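Local coordinates for major capsid protein (Paramecium bursaria Chlorella virus 1, PDB 5TIP) that self-assembles as trimers into the large icosahedral, glycosylated capsid shell of a chlorella virus, at residues Asp68-Phe73 with Arg145-Leu150. Sequence-based numbering, arbitrary orientation.
Sequences DIVVEF and RFYVPL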
loop_
_atom_site.group_PDB
_atom_site.type_symbol
_atom_site.label_atom_id
_atom_site.label_comp_id
_atom_site.label_asym_id
_atom_site.label_seq_id
_atom_site.Cartn_x
_atom_site.Cartn_y
_atom_site.Cartn_z
ATOM N N ASP A 68 -13.968 -16.309 7.148
ATOM C CA ASP A 68 -12.984 -15.849 8.118
ATOM C C ASP A 68 -13.152 -16.570 9.449
ATOM O O ASP A 68 -14.271 -16.864 9.879
ATOM C CB ASP A 68 -13.116 -14.341 8.324
ATOM C CG ASP A 68 -12.972 -13.564 7.033
ATOM O OD1 ASP A 68 -12.066 -13.889 6.239
ATOM O OD2 ASP A 68 -13.772 -12.631 6.809
ATOM N N ILE A 69 -12.028 -16.863 10.100
ATOM C CA ILE A 69 -12.004 -17.427 11.444
ATOM C C ILE A 69 -10.998 -16.637 12.268
ATOM O O ILE A 69 -9.838 -16.493 11.865
ATOM C CB ILE A 69 -11.639 -18.925 11.441
ATOM C CG1 ILE A 69 -12.687 -19.734 10.673
ATOM C CG2 ILE A 69 -11.504 -19.442 12.864
ATOM C CD1 ILE A 69 -12.469 -21.231 10.735
ATOM N N VAL A 70 -11.437 -16.127 13.417
ATOM C CA VAL A 70 -10.603 -15.309 14.289
ATOM C C VAL A 70 -10.570 -15.940 15.675
ATOM O O VAL A 70 -11.606 -16.363 16.201
ATOM C CB VAL A 70 -11.111 -13.853 14.365
ATOM C CG1 VAL A 70 -10.221 -13.021 15.273
ATOM C CG2 VAL A 70 -11.179 -13.241 12.976
ATOM N N VAL A 71 -9.377 -16.005 16.260
ATOM C CA VAL A 71 -9.183 -16.485 17.622
ATOM C C VAL A 71 -8.932 -15.275 18.511
ATOM O O VAL A 71 -7.973 -14.524 18.295
ATOM C CB VAL A 71 -8.018 -17.483 17.709
ATOM C CG1 VAL A 71 -7.803 -17.926 19.151
ATOM C CG2 VAL A 71 -8.274 -18.679 16.805
ATOM N N GLU A 72 -9.792 -15.079 19.505
ATOM C CA GLU A 72 -9.660 -13.968 20.436
ATOM C C GLU A 72 -8.931 -14.428 21.692
ATOM O O GLU A 72 -9.271 -15.466 22.270
ATOM C CB GLU A 72 -11.029 -13.391 20.800
ATOM C CG GLU A 72 -11.757 -12.748 19.629
ATOM C CD GLU A 72 -13.002 -11.992 20.053
ATOM O OE1 GLU A 72 -13.253 -11.893 21.273
ATOM O OE2 GLU A 72 -13.736 -11.502 19.167
ATOM N N PHE A 73 -7.932 -13.653 22.108
ATOM C CA PHE A 73 -7.235 -13.869 23.365
ATOM C C PHE A 73 -7.335 -12.620 24.229
ATOM O O PHE A 73 -7.423 -11.498 23.723
ATOM C CB PHE A 73 -5.752 -14.212 23.160
ATOM C CG PHE A 73 -5.508 -15.583 22.603
ATOM C CD1 PHE A 73 -5.889 -16.711 23.311
ATOM C CD2 PHE A 73 -4.857 -15.747 21.391
ATOM C CE1 PHE A 73 -5.652 -17.975 22.806
ATOM C CE2 PHE A 73 -4.615 -17.009 20.883
ATOM C CZ PHE A 73 -5.014 -18.125 21.591
ATOM N N ARG A 145 -7.393 -7.220 24.657
ATOM C CA ARG A 145 -7.969 -8.300 23.870
ATOM C C ARG A 145 -7.263 -8.377 22.524
ATOM O O ARG A 145 -7.086 -7.359 21.848
ATOM C CB ARG A 145 -9.469 -8.094 23.667
ATOM C CG ARG A 145 -10.127 -9.183 22.833
ATOM C CD ARG A 145 -11.638 -9.048 22.840
ATOM N NE ARG A 145 -12.166 -9.072 24.199
ATOM C CZ ARG A 145 -12.599 -10.167 24.811
ATOM N NH1 ARG A 145 -12.570 -11.334 24.185
ATOM N NH2 ARG A 145 -13.063 -10.095 26.052
ATOM N N PHE A 146 -6.867 -9.584 22.139
ATOM C CA PHE A 146 -6.133 -9.808 20.906
ATOM C C PHE A 146 -6.975 -10.623 19.936
ATOM O O PHE A 146 -7.851 -11.392 20.339
ATOM C CB PHE A 146 -4.811 -10.530 21.172
ATOM C CG PHE A 146 -3.871 -9.775 22.066
ATOM C CD1 PHE A 146 -3.050 -8.786 21.548
ATOM C CD2 PHE A 146 -3.793 -10.062 23.417
ATOM C CE1 PHE A 146 -2.178 -8.090 22.364
ATOM C CE2 PHE A 146 -2.920 -9.369 24.238
ATOM C CZ PHE A 146 -2.111 -8.382 23.709
ATOM N N TYR A 147 -6.693 -10.449 18.648
ATOM C CA TYR A 147 -7.421 -11.124 17.578
ATOM C C TYR A 147 -6.404 -11.736 16.628
ATOM O O TYR A 147 -5.696 -11.012 15.921
ATOM C CB TYR A 147 -8.335 -10.152 16.833
ATOM C CG TYR A 147 -9.295 -9.381 17.710
ATOM C CD1 TYR A 147 -8.925 -8.173 18.284
ATOM C CD2 TYR A 147 -10.581 -9.846 17.939
ATOM C CE1 TYR A 147 -9.804 -7.459 19.075
ATOM C CE2 TYR A 147 -11.468 -9.138 18.727
ATOM C CZ TYR A 147 -11.074 -7.947 19.291
ATOM O OH TYR A 147 -11.954 -7.241 20.077
ATOM N N VAL A 148 -6.332 -13.064 16.604
ATOM C CA VAL A 148 -5.405 -13.781 15.733
ATOM C C VAL A 148 -6.211 -14.338 14.561
ATOM O O VAL A 148 -6.996 -15.280 14.757
ATOM C CB VAL A 148 -4.672 -14.898 16.485
ATOM C CG1 VAL A 148 -3.631 -15.541 15.585
ATOM C CG2 VAL A 148 -4.024 -14.348 17.747
ATOM N N PRO A 149 -6.066 -13.794 13.352
ATOM C CA PRO A 149 -6.819 -14.321 12.205
ATOM C C PRO A 149 -6.107 -15.520 11.592
ATOM O O PRO A 149 -4.895 -15.493 11.367
ATOM C CB PRO A 149 -6.857 -13.137 11.235
ATOM C CG PRO A 149 -5.589 -12.394 11.530
ATOM C CD PRO A 149 -5.299 -12.584 13.003
ATOM N N LEU A 150 -6.868 -16.576 11.322
ATOM C CA LEU A 150 -6.310 -17.750 10.673
ATOM C C LEU A 150 -6.162 -17.496 9.179
ATOM O O LEU A 150 -6.887 -16.690 8.589
ATOM C CB LEU A 150 -7.191 -18.976 10.915
ATOM C CG LEU A 150 -7.374 -19.411 12.371
ATOM C CD1 LEU A 150 -8.116 -20.738 12.448
ATOM C CD2 LEU A 150 -6.036 -19.496 13.092
HETATM O O HOH W 1 -9.271 -15.342 9.124
HETATM O O HOH W 2 -14.721 -9.161 20.528
#
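The side chain of E72 runs alongside the ring of Y147, pointing the same way, with its CG 3.6 Å from Y147 CD2 and its carboxylate turned 78° against the ring plane. The two belong to a non-hydrogen-bonded pair of neighbouring antiparallel strands in the N-terminal jelly roll, one half of the double jelly-roll capsid fold. The strand pair has two faces with different tasks: one meets a neighbouring subunit, the other fills the core of the domain. On the face of V70, E72, Y147 and P149, R328 of a neighbouring subunit forms a salt bridge with E72 OE2, and S331 of that subunit shares a hydrogen bond with the Y147 hydroxyl. The R145 chain bends at its third torsion (chi3 -57°), which places NE, and NE forms a salt bridge with E400 of the same neighbouring subunit. R145 NH1 makes a weak hydrogen bond, 3.0 Å long, within a salt bridge to E72 OE1. E72 is thus held between arginines of two chains, which probably favours its ionised form. The other face is apolar: V71, F73, F146 and V148 lie on it, V148 CG2 meets the edge of the F73 ring at CD2 (4.0 Å), and V71 and F73 pack on strand 172-178 of the facing sheet. Backbone bonds knit the strands, V71 and V148 exchanging a reciprocal pair. Beyond P149, which has no N-H to donate, L150 N donates a nearly linear hydrogen bond (174° at the hydrogen) to I69 O, and L150 CD1 rests 3.7 Å from I69 CG2.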